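Local coordinates for protein peroxiredoxin 5 (Alvinella pompejana, PDB 2XHF) that probably reduces hydrogen peroxide and organic hydroperoxides as an antioxidant peroxiredoxin, at residues A[47-52]-A[131-136]. Numbering follows the deposited sequence.
Sequences LFSVVG and NRSRRY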
ATOM      1  N   LEU A  47     -15.491 -14.574  -2.857  1.00 12.80           N
ATOM      2  CA  LEU A  47     -14.143 -14.119  -2.548  1.00 12.63           C
ATOM      3  C   LEU A  47     -13.389 -13.905  -3.846  1.00 13.72           C
ATOM      4  O   LEU A  47     -13.259 -14.835  -4.653  1.00 15.67           O
ATOM      5  CB  LEU A  47     -13.395 -15.160  -1.701  1.00 13.38           C
ATOM      6  CG  LEU A  47     -11.946 -14.783  -1.327  1.00 14.02           C
ATOM      7  CD1 LEU A  47     -11.896 -13.546  -0.407  1.00 15.66           C
ATOM      8  CD2 LEU A  47     -11.234 -15.962  -0.658  1.00 20.86           C
ATOM      9  N   PHE A  48     -12.907 -12.686  -4.069  1.00 12.93           N
ATOM     10  CA  PHE A  48     -12.114 -12.420  -5.258  1.00 13.52           C
ATOM     11  C   PHE A  48     -10.887 -11.616  -4.883  1.00 12.23           C
ATOM     12  O   PHE A  48     -10.861 -10.921  -3.853  1.00 14.78           O
ATOM     13  CB  PHE A  48     -12.925 -11.709  -6.367  1.00 15.23           C
ATOM     14  CG  PHE A  48     -13.259 -10.265  -6.068  1.00 15.00           C
ATOM     15  CD1 PHE A  48     -14.361  -9.940  -5.301  1.00 15.18           C
ATOM     16  CD2 PHE A  48     -12.475  -9.238  -6.569  1.00 15.66           C
ATOM     17  CE1 PHE A  48     -14.668  -8.629  -5.024  1.00 17.99           C
ATOM     18  CE2 PHE A  48     -12.794  -7.931  -6.305  1.00 15.29           C
ATOM     19  CZ  PHE A  48     -13.882  -7.626  -5.531  1.00 16.03           C
ATOM     20  N   SER A  49      -9.846 -11.751  -5.699  1.00 13.90           N
ATOM     21  CA  SER A  49      -8.584 -11.075  -5.434  1.00 14.23           C
ATOM     22  C   SER A  49      -8.273  -9.942  -6.406  1.00 13.08           C
ATOM     23  O   SER A  49      -8.747  -9.926  -7.544  1.00 16.01           O
ATOM     24  CB  SER A  49      -7.457 -12.090  -5.463  1.00 15.77           C
ATOM     25  OG  SER A  49      -7.372 -12.659  -6.765  1.00 16.77           O
ATOM     26  N   VAL A  50      -7.431  -9.026  -5.944  1.00 14.02           N
ATOM     27  CA  VAL A  50      -6.766  -8.077  -6.820  1.00 14.45           C
ATOM     28  C   VAL A  50      -5.270  -8.138  -6.550  1.00 15.66           C
ATOM     29  O   VAL A  50      -4.848  -8.578  -5.491  1.00 14.68           O
ATOM     30  CB  VAL A  50      -7.287  -6.637  -6.637  1.00 13.96           C
ATOM     31  CG1 VAL A  50      -8.743  -6.546  -7.041  1.00 17.35           C
ATOM     32  CG2 VAL A  50      -7.034  -6.118  -5.208  1.00 15.35           C
ATOM     33  N   VAL A  51      -4.476  -7.678  -7.519  1.00 13.53           N
ATOM     34  CA  VAL A  51      -3.030  -7.676  -7.388  1.00 14.90           C
ATOM     35  C   VAL A  51      -2.595  -6.699  -6.295  1.00 13.09           C
ATOM     36  O   VAL A  51      -1.645  -6.939  -5.559  1.00 14.89           O
ATOM     37  CB  VAL A  51      -2.369  -7.367  -8.752  1.00 15.38           C
ATOM     38  CG1 VAL A  51      -0.843  -7.227  -8.624  1.00 17.95           C
ATOM     39  CG2 VAL A  51      -2.746  -8.475  -9.739  1.00 16.97           C
ATOM     40  N   GLY A  52      -3.279  -5.573  -6.198  1.00 12.38           N
ATOM     41  CA  GLY A  52      -3.003  -4.669  -5.114  1.00 13.66           C
ATOM     42  C   GLY A  52      -3.885  -3.456  -5.126  1.00 11.15           C
ATOM     43  O   GLY A  52      -4.359  -3.032  -6.172  1.00 11.86           O
ATOM     44  N   ASN A 131       5.605 -10.421  -3.641  1.00 19.06           N
ATOM     45  CA  ASN A 131       4.742 -11.276  -4.431  1.00 21.60           C
ATOM     46  C   ASN A 131       3.302 -11.052  -4.036  1.00 20.90           C
ATOM     47  O   ASN A 131       2.941 -11.125  -2.865  1.00 25.73           O
ATOM     48  CB  ASN A 131       5.107 -12.741  -4.232  1.00 25.27           C
ATOM     49  CG  ASN A 131       6.416 -13.096  -4.876  1.00 29.32           C
ATOM     50  OD1 ASN A 131       6.988 -12.303  -5.623  1.00 26.49           O
ATOM     51  ND2 ASN A 131       6.895 -14.301  -4.608  1.00 34.51           N
ATOM     52  N   ARG A 132       2.490 -10.741  -5.027  1.00 17.13           N
ATOM     53  CA  ARG A 132       1.098 -10.444  -4.811  1.00 16.75           C
ATOM     54  C   ARG A 132       0.305 -11.662  -5.230  1.00 19.81           C
ATOM     55  O   ARG A 132       0.862 -12.710  -5.521  1.00 27.81           O
ATOM     56  CB  ARG A 132       0.700  -9.219  -5.623  1.00 17.92           C
ATOM     57  CG  ARG A 132       1.538  -7.977  -5.287  1.00 18.71           C
ATOM     58  CD  ARG A 132       1.334  -7.525  -3.836  1.00 15.98           C
ATOM     59  NE  ARG A 132       2.055  -6.284  -3.538  1.00 14.57           N
ATOM     60  CZ  ARG A 132       1.592  -5.055  -3.740  1.00 14.99           C
ATOM     61  NH1 ARG A 132       0.357  -4.860  -4.174  1.00 14.39           N
ATOM     62  NH2 ARG A 132       2.344  -4.006  -3.452  1.00 16.68           N
ATOM     63  N   SER A 133      -1.004 -11.531  -5.242  1.00 17.39           N
ATOM     64  CA  SER A 133      -1.853 -12.631  -5.662  1.00 18.13           C
ATOM     65  C   SER A 133      -2.219 -12.513  -7.119  1.00 17.17           C
ATOM     66  O   SER A 133      -2.483 -11.414  -7.602  1.00 18.05           O
ATOM     67  CB  SER A 133      -3.149 -12.606  -4.869  1.00 18.97           C
ATOM     68  OG  SER A 133      -3.958 -13.745  -5.152  1.00 22.54           O
ATOM     69  N   ARG A 134      -2.314 -13.654  -7.788  1.00 18.84           N
ATOM     70  CA  ARG A 134      -2.981 -13.736  -9.072  1.00 20.23           C
ATOM     71  C   ARG A 134      -4.451 -13.472  -8.863  1.00 17.42           C
ATOM     72  O   ARG A 134      -4.948 -13.609  -7.746  1.00 18.17           O
ATOM     73  CB  ARG A 134      -2.841 -15.138  -9.670  1.00 26.44           C
ATOM     74  CG  ARG A 134      -1.414 -15.547  -9.951  1.00 40.14           C
ATOM     75  CD  ARG A 134      -1.325 -16.881 -10.678  1.00 50.75           C
ATOM     76  NE  ARG A 134       0.021 -17.433 -10.560  1.00 56.62           N
ATOM     77  CZ  ARG A 134       1.048 -17.127 -11.349  1.00 61.84           C
ATOM     78  NH1 ARG A 134       0.905 -16.269 -12.356  1.00 66.93           N
ATOM     79  NH2 ARG A 134       2.228 -17.690 -11.131  1.00 67.51           N
ATOM     80  N   ARG A 135      -5.153 -13.138  -9.940  1.00 20.83           N
ATOM     81  CA  ARG A 135      -6.572 -12.855  -9.886  1.00 19.97           C
ATOM     82  C   ARG A 135      -7.402 -14.133  -9.966  1.00 19.90           C
ATOM     83  O   ARG A 135      -7.192 -14.980 -10.855  1.00 25.53           O
ATOM     84  CB  ARG A 135      -6.975 -11.898 -11.014  1.00 21.86           C
ATOM     85  CG  ARG A 135      -6.367 -10.508 -10.905  1.00 29.05           C
ATOM     86  CD  ARG A 135      -6.965  -9.572 -11.927  1.00 47.03           C
ATOM     87  NE  ARG A 135      -6.296  -9.704 -13.214  1.00 58.56           N
ATOM     88  CZ  ARG A 135      -5.266  -8.956 -13.608  1.00 68.86           C
ATOM     89  NH1 ARG A 135      -4.781  -8.003 -12.823  1.00 69.40           N
ATOM     90  NH2 ARG A 135      -4.721  -9.156 -14.801  1.00 79.64           N
ATOM     91  N   TYR A 136      -8.328 -14.269  -9.024  1.00 18.52           N
ATOM     92  CA  TYR A 136      -9.328 -15.326  -9.043  1.00 17.73           C
ATOM     93  C   TYR A 136     -10.646 -14.804  -8.477  1.00 16.83           C
ATOM     94  O   TYR A 136     -10.715 -13.740  -7.857  1.00 15.32           O
ATOM     95  CB  TYR A 136      -8.862 -16.554  -8.253  1.00 19.01           C
ATOM     96  CG  TYR A 136      -8.512 -16.233  -6.820  1.00 17.31           C
ATOM     97  CD1 TYR A 136      -9.503 -16.097  -5.867  1.00 18.50           C
ATOM     98  CD2 TYR A 136      -7.195 -16.036  -6.428  1.00 18.62           C
ATOM     99  CE1 TYR A 136      -9.199 -15.782  -4.559  1.00 16.58           C
ATOM    100  CE2 TYR A 136      -6.883 -15.710  -5.113  1.00 17.23           C
ATOM    101  CZ  TYR A 136      -7.891 -15.594  -4.191  1.00 17.69           C
ATOM    102  OH  TYR A 136      -7.585 -15.278  -2.894  1.00 16.98           O
TER
HETATM  103  O   HOH W   1     -10.359 -11.307  -9.294  1.00 19.03           O
HETATM  104  O   HOH W   2      -2.552  -9.189  -4.099  1.00 16.94           O
HETATM  105  O   HOH W   3      -5.894  -6.516  -9.941  1.00 14.92           O
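Ser49 and Tyr136 link strand 44-49 to the neighbouring, antiparallel strand 136-141 in the central mixed sheet of this thioredoxin fold. Ser49 N donates to Tyr136 O at 3.1 Å, and a water bridges Tyr136 O to Ser49 O. With Ser49 OG between the backbone N and the carbonyl carbon (chi1 63°), the hydroxyl turns back to the facing chain, giving its proton to Arg134 O at 2.8 Å and accepting from Tyr136 N at 2.9 Å. Serine suits the place, since one small group both donates and accepts here. Its CB lies over the face of the Tyr136 ring in a CH-pi contact, 3.9 Å from the centroid, while Leu47 CG packs against Tyr136 CE1. An alanine in place of Tyr136 would probably leave Ser49 CB without its aromatic cover and open a gap toward Phe114 and Leu118 of helix 113-118. Further along, a second water links Ser133 N to Val50 O. Val51 CG2 rests as a methyl against Arg135 NH1 and Ser133 O; the Arg135 guanidinium is held through NE by a salt bridge to Glu151. Arginine suits its place at Arg132, whose reach serves several partners: NE hydrogen-bonds Asn130, and NH2 forms a salt bridge with Asp87 of the second subunit. Arg132 NH1, 3.2 Å from Val51 O, donates to that carbonyl from the guanidinium edge, tilted 23° from the carbonyl plane.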